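Local coordinates for translation initiation factor eIF2b-like protein (Chaetomium thermophilum, PDB 4ZEM), which is the beta subunit of eIF2B, a heterodecameric translation initiation factor complex that probably acts as the guanine nucleotide exchange factor for eIF2, at residues L52-V57 with D165-I170; P191-L196 with V265-F270. All blocks are in the same frame, centred on the assembly; numbering follows the deposited sequence.

Contact 1. Residues L52-V57 with D165-I170; sequences LLRQVV and DGIEEI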
loop_
_atom_site.group_PDB
_atom_site.type_symbol
_atom_site.label_atom_id
_atom_site.label_comp_id
_atom_site.label_asym_id
_atom_site.label_seq_id
_atom_site.Cartn_x
_atom_site.Cartn_y
_atom_site.Cartn_z
ATOM N N LEU A 52 10.233 10.671 1.129
ATOM C CA LEU A 52 10.511 11.591 2.227
ATOM C C LEU A 52 11.371 10.894 3.286
ATOM O O LEU A 52 12.317 11.487 3.811
ATOM C CB LEU A 52 9.202 12.118 2.834
ATOM C CG LEU A 52 9.248 13.242 3.884
ATOM C CD1 LEU A 52 9.600 12.750 5.294
ATOM C CD2 LEU A 52 10.186 14.360 3.437
ATOM N N LEU A 53 11.034 9.645 3.601
ATOM C CA LEU A 53 11.786 8.878 4.591
ATOM C C LEU A 53 13.217 8.637 4.118
ATOM O O LEU A 53 14.154 8.634 4.919
ATOM C CB LEU A 53 11.089 7.551 4.895
ATOM C CG LEU A 53 9.778 7.683 5.674
ATOM C CD1 LEU A 53 9.273 6.315 6.115
ATOM C CD2 LEU A 53 9.947 8.620 6.872
ATOM N N ARG A 54 13.383 8.457 2.811
ATOM C CA ARG A 54 14.711 8.312 2.230
ATOM C C ARG A 54 15.550 9.568 2.465
ATOM O O ARG A 54 16.750 9.489 2.747
ATOM C CB ARG A 54 14.620 8.024 0.736
ATOM C CG ARG A 54 15.942 7.623 0.108
ATOM C CD ARG A 54 15.782 7.342 -1.372
ATOM N NE ARG A 54 17.064 7.084 -2.013
ATOM C CZ ARG A 54 17.778 8.006 -2.648
ATOM N NH1 ARG A 54 17.332 9.252 -2.733
ATOM N NH2 ARG A 54 18.937 7.678 -3.202
ATOM N N GLN A 55 14.905 10.723 2.361
ATOM C CA GLN A 55 15.585 11.993 2.557
ATOM C C GLN A 55 15.891 12.214 4.038
ATOM O O GLN A 55 16.885 12.852 4.388
ATOM C CB GLN A 55 14.724 13.141 2.030
ATOM C CG GLN A 55 14.784 13.325 0.533
ATOM C CD GLN A 55 16.188 13.562 0.017
ATOM O OE1 GLN A 55 16.968 14.301 0.615
ATOM N NE2 GLN A 55 16.515 12.933 -1.108
ATOM N N VAL A 56 15.038 11.669 4.900
ATOM C CA VAL A 56 15.283 11.691 6.338
ATOM C C VAL A 56 16.534 10.884 6.674
ATOM O O VAL A 56 17.382 11.331 7.439
ATOM C CB VAL A 56 14.070 11.140 7.119
ATOM C CG1 VAL A 56 14.412 10.929 8.581
ATOM C CG2 VAL A 56 12.884 12.075 6.974
ATOM N N VAL A 57 16.654 9.703 6.076
ATOM C CA VAL A 57 17.834 8.867 6.271
ATOM C C VAL A 57 19.075 9.604 5.775
ATOM O O VAL A 57 20.120 9.589 6.421
ATOM C CB VAL A 57 17.701 7.508 5.551
ATOM C CG1 VAL A 57 19.006 6.729 5.634
ATOM C CG2 VAL A 57 16.561 6.703 6.158
ATOM N N ASP A 165 19.337 2.673 -0.334
ATOM C CA ASP A 165 19.137 1.708 -1.407
ATOM C C ASP A 165 17.892 0.848 -1.169
ATOM O O ASP A 165 17.089 0.627 -2.081
ATOM C CB ASP A 165 20.388 0.840 -1.566
ATOM C CG ASP A 165 21.429 1.491 -2.467
ATOM O OD1 ASP A 165 21.085 2.468 -3.165
ATOM O OD2 ASP A 165 22.590 1.034 -2.475
ATOM N N GLY A 166 17.739 0.363 0.059
ATOM C CA GLY A 166 16.614 -0.481 0.424
ATOM C C GLY A 166 15.299 0.261 0.293
ATOM O O GLY A 166 14.277 -0.319 -0.107
ATOM N N ILE A 167 15.320 1.548 0.639
ATOM C CA ILE A 167 14.138 2.392 0.510
ATOM C C ILE A 167 13.761 2.595 -0.959
ATOM O O ILE A 167 12.576 2.661 -1.295
ATOM C CB ILE A 167 14.344 3.754 1.198
ATOM C CG1 ILE A 167 14.575 3.552 2.700
ATOM C CG2 ILE A 167 13.129 4.649 0.998
ATOM C CD1 ILE A 167 14.605 4.848 3.492
ATOM N N GLU A 168 14.756 2.670 -1.836
ATOM C CA GLU A 168 14.476 2.780 -3.266
ATOM C C GLU A 168 13.756 1.534 -3.755
ATOM O O GLU A 168 12.861 1.604 -4.593
ATOM C CB GLU A 168 15.763 2.975 -4.065
ATOM C CG GLU A 168 15.997 4.390 -4.542
ATOM C CD GLU A 168 17.371 4.577 -5.162
ATOM O OE1 GLU A 168 18.380 4.205 -4.523
ATOM O OE2 GLU A 168 17.437 5.100 -6.294
ATOM N N GLU A 169 14.160 0.393 -3.211
ATOM C CA GLU A 169 13.543 -0.895 -3.509
ATOM C C GLU A 169 12.086 -0.942 -3.040
ATOM O O GLU A 169 11.207 -1.466 -3.735
ATOM C CB GLU A 169 14.378 -2.005 -2.870
ATOM C CG GLU A 169 15.573 -2.377 -3.737
ATOM C CD GLU A 169 16.639 -3.156 -2.990
ATOM O OE1 GLU A 169 16.280 -4.083 -2.234
ATOM O OE2 GLU A 169 17.839 -2.831 -3.151
ATOM N N ILE A 170 11.837 -0.400 -1.852
ATOM C CA ILE A 170 10.479 -0.293 -1.337
ATOM C C ILE A 170 9.644 0.566 -2.273
ATOM O O ILE A 170 8.499 0.239 -2.580
ATOM C CB ILE A 170 10.471 0.296 0.085
ATOM C CG1 ILE A 170 10.978 -0.756 1.070
ATOM C CG2 ILE A 170 9.073 0.758 0.491
ATOM C CD1 ILE A 170 10.863 -0.345 2.515
#

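Contact 2. Residues P191-L196 with V265-F270; sequences PGDYVL and VNKVIF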
loop_
_atom_site.group_PDB
_atom_site.type_symbol
_atom_site.label_atom_id
_atom_site.label_comp_id
_atom_site.label_asym_id
_atom_site.label_seq_id
_atom_site.Cartn_x
_atom_site.Cartn_y
_atom_site.Cartn_z
ATOM N N PRO A 191 -12.478 -17.307 -19.637
ATOM C CA PRO A 191 -13.308 -16.899 -20.777
ATOM C C PRO A 191 -14.800 -16.932 -20.458
ATOM O O PRO A 191 -15.280 -17.894 -19.855
ATOM C CB PRO A 191 -12.953 -17.937 -21.847
ATOM C CG PRO A 191 -11.526 -18.289 -21.525
ATOM C CD PRO A 191 -11.491 -18.335 -20.021
ATOM N N GLY A 192 -15.511 -15.875 -20.850
ATOM C CA GLY A 192 -16.942 -15.779 -20.632
ATOM C C GLY A 192 -17.351 -15.366 -19.225
ATOM O O GLY A 192 -18.540 -15.311 -18.909
ATOM N N ASP A 193 -16.373 -15.055 -18.381
ATOM C CA ASP A 193 -16.669 -14.665 -17.004
ATOM C C ASP A 193 -17.498 -13.389 -16.951
ATOM O O ASP A 193 -17.308 -12.464 -17.749
ATOM C CB ASP A 193 -15.380 -14.449 -16.204
ATOM C CG ASP A 193 -14.994 -15.651 -15.368
ATOM O OD1 ASP A 193 -15.676 -16.695 -15.454
ATOM O OD2 ASP A 193 -13.990 -15.544 -14.628
ATOM N N TYR A 194 -18.409 -13.347 -15.990
ATOM C CA TYR A 194 -19.133 -12.128 -15.666
ATOM C C TYR A 194 -18.546 -11.608 -14.366
ATOM O O TYR A 194 -18.766 -12.188 -13.298
ATOM C CB TYR A 194 -20.623 -12.413 -15.540
ATOM C CG TYR A 194 -21.393 -12.100 -16.794
ATOM C CD1 TYR A 194 -22.469 -11.217 -16.777
ATOM C CD2 TYR A 194 -21.077 -12.731 -17.992
ATOM C CE1 TYR A 194 -23.193 -10.955 -17.932
ATOM C CE2 TYR A 194 -21.776 -12.456 -19.157
ATOM C CZ TYR A 194 -22.833 -11.576 -19.121
ATOM O OH TYR A 194 -23.526 -11.327 -20.280
ATOM N N VAL A 195 -17.797 -10.515 -14.465
ATOM C CA VAL A 195 -17.039 -10.005 -13.330
ATOM C C VAL A 195 -17.638 -8.712 -12.815
ATOM O O VAL A 195 -17.694 -7.705 -13.525
ATOM C CB VAL A 195 -15.558 -9.757 -13.716
ATOM C CG1 VAL A 195 -14.788 -9.144 -12.560
ATOM C CG2 VAL A 195 -14.907 -11.052 -14.177
ATOM N N LEU A 196 -18.041 -8.728 -11.552
ATOM C CA LEU A 196 -18.644 -7.559 -10.943
ATOM C C LEU A 196 -17.538 -6.761 -10.252
ATOM O O LEU A 196 -16.896 -7.243 -9.320
ATOM C CB LEU A 196 -19.761 -7.984 -9.976
ATOM C CG LEU A 196 -20.609 -6.985 -9.167
ATOM C CD1 LEU A 196 -19.889 -6.420 -7.957
ATOM C CD2 LEU A 196 -21.174 -5.875 -10.044
ATOM N N VAL A 265 -23.570 -12.880 -11.848
ATOM C CA VAL A 265 -22.112 -12.713 -11.984
ATOM C C VAL A 265 -21.323 -13.946 -11.533
ATOM O O VAL A 265 -21.815 -14.764 -10.762
ATOM C CB VAL A 265 -21.591 -11.478 -11.202
ATOM C CG1 VAL A 265 -22.555 -10.306 -11.350
ATOM C CG2 VAL A 265 -21.359 -11.809 -9.737
ATOM N N ASN A 266 -20.130 -14.120 -12.093
ATOM C CA ASN A 266 -19.236 -15.213 -11.702
ATOM C C ASN A 266 -18.392 -14.901 -10.465
ATOM O O ASN A 266 -18.142 -15.776 -9.641
ATOM C CB ASN A 266 -18.334 -15.575 -12.872
ATOM C CG ASN A 266 -19.101 -16.215 -14.003
ATOM O OD1 ASN A 266 -19.273 -15.617 -15.065
ATOM N ND2 ASN A 266 -19.565 -17.441 -13.786
ATOM N N LYS A 267 -17.921 -13.663 -10.367
ATOM C CA LYS A 267 -17.069 -13.257 -9.259
ATOM C C LYS A 267 -17.155 -11.757 -9.020
ATOM O O LYS A 267 -17.521 -10.992 -9.912
ATOM C CB LYS A 267 -15.613 -13.656 -9.509
ATOM C CG LYS A 267 -15.045 -13.159 -10.825
ATOM C CD LYS A 267 -13.903 -14.049 -11.286
ATOM C CE LYS A 267 -14.351 -15.492 -11.415
ATOM N NZ LYS A 267 -13.260 -16.362 -11.919
ATOM N N VAL A 268 -16.816 -11.359 -7.799
ATOM C CA VAL A 268 -16.805 -9.963 -7.385
ATOM C C VAL A 268 -15.392 -9.556 -7.003
ATOM O O VAL A 268 -14.721 -10.258 -6.244
ATOM C CB VAL A 268 -17.742 -9.707 -6.187
ATOM C CG1 VAL A 268 -17.683 -8.246 -5.787
ATOM C CG2 VAL A 268 -19.178 -10.122 -6.520
ATOM N N ILE A 269 -14.954 -8.412 -7.517
ATOM C CA ILE A 269 -13.603 -7.916 -7.282
ATOM C C ILE A 269 -13.632 -6.539 -6.619
ATOM O O ILE A 269 -14.366 -5.656 -7.053
ATOM C CB ILE A 269 -12.799 -7.863 -8.599
ATOM C CG1 ILE A 269 -12.629 -9.276 -9.157
ATOM C CG2 ILE A 269 -11.433 -7.243 -8.378
ATOM C CD1 ILE A 269 -11.823 -9.341 -10.434
ATOM N N PHE A 270 -12.823 -6.368 -5.572
ATOM C CA PHE A 270 -12.695 -5.082 -4.884
ATOM C C PHE A 270 -11.250 -4.635 -4.779
ATOM O O PHE A 270 -10.334 -5.451 -4.663
ATOM C CB PHE A 270 -13.203 -5.149 -3.432
ATOM C CG PHE A 270 -14.643 -5.502 -3.276
ATOM C CD1 PHE A 270 -15.011 -6.781 -2.897
ATOM C CD2 PHE A 270 -15.626 -4.545 -3.428
ATOM C CE1 PHE A 270 -16.336 -7.110 -2.720
ATOM C CE2 PHE A 270 -16.956 -4.869 -3.246
ATOM C CZ PHE A 270 -17.312 -6.152 -2.895
HETATM O O HOH W 1 -21.084 -16.380 -17.095
#

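Contact 1. Residues L52-V57 with D165-I170
Arg54 lies across Ile167 and carries its guanidinium on to Glu168, so one long side chain covers both the greasy and the charged part of this helix pair. Its CB meets the branch methyl CG2 of Ile167 at 3.7 Å; CG is still near that methyl, 4.2 Å from Ile167 CG2. CG stands anti to the backbone N (chi1 -170°), and the chain then runs extended to NE, which comes level with Glu168 and has the CG methylene of that residue 3.8 Å away. At the tip, NH2 comes 3.8 Å from Glu168 OE1, approached obliquely, a long salt bridge in which the guanidinium and carboxylate planes are turned 54° apart. At this length the pairing of charges is a loose one, and no hydrogen bond crosses between the segments. An alanine in place of Arg54 would probably leave the Glu168 carboxylate without this positive mate and take away the packing of the arginine CG on Ile167 CG2. Ile167 CD1 rests 3.7 Å from Arg54 CA and 3.8 Å from Val57 CG2. The two short helical segments run antiparallel, at 180°, with their axes 9.6 Å apart. They belong to helices 43-59 and 154-182 of an all-helical region. Val96 of helix 88-104 touches both Leu53 and Ile167, while helices 24-37 and 65-82 pack against Leu52 and Val56 on other sides of helix 43-59.

Contact 2. Residues P191-L196 with V265-F270
Tyr194 and Asn266 are joined both ways at the start of this parallel strand pair. Among the hydrogen bonds, Tyr194 N reaches Asn266 OD1 at 2.6 Å, in the carbonyl plane and on a lone pair, and Asn266 N returns a bond to Tyr194 O at 2.7 Å. Chi1 (-69°) sets the asparagine CG beside its own backbone N, and chi2 (110°) then turns OD1 to Tyr194 N; a water also donates to OD1. Further along, Lys267 O accepts Leu196 N at 2.8 Å and Leu196 O accepts Ile269 N at 2.9 Å, both nearly straight.

The charged contact is Lys267 NZ with Asp193 OD2, 2.9 Å apart. NZ comes in on the syn side, 27° out of the carboxylate plane, and the two side chains cross at about a right angle. Gln188 O also takes a bond from NZ, and His190 N gives one to OD2, which ties the pair to the end of helix 185-188 and the loop after it.

Apolar contacts fall on both faces. Leu196 CD1 lies 3.6 Å from Val268 CG1, the two side chains pointing the same way; on the face of Val195 and Lys267, Val195 CG1 meets Ile269 CD1 at 3.7 Å.

Strand 194-198 adjoining 267-271, with 218-222 on its other edge, gives the 3-2-1-4-5 order of a Rossmann-like alpha/beta domain, consistent with the family's clan.

How the contacts relate
Contact 1 and contact 2 sit in two different architectures of one chain, on opposite sides of its centre. Their own centres are 38 Å apart and their nearest atoms about 20 Å, so neither touches the other. In sequence they come in series: contact 1 closes at residue 170, and helix 154-182, which carries its second segment, is followed by the short helix 185-188 before contact 2 opens at 191. Helix 154-182 thus leads the chain from the helical N-terminal part to the first strand of the sheet. Contact 1 is helix against helix with no hydrogen bond across it, carried mostly by side chains, whereas backbone hydrogen bonds carry much of contact 2.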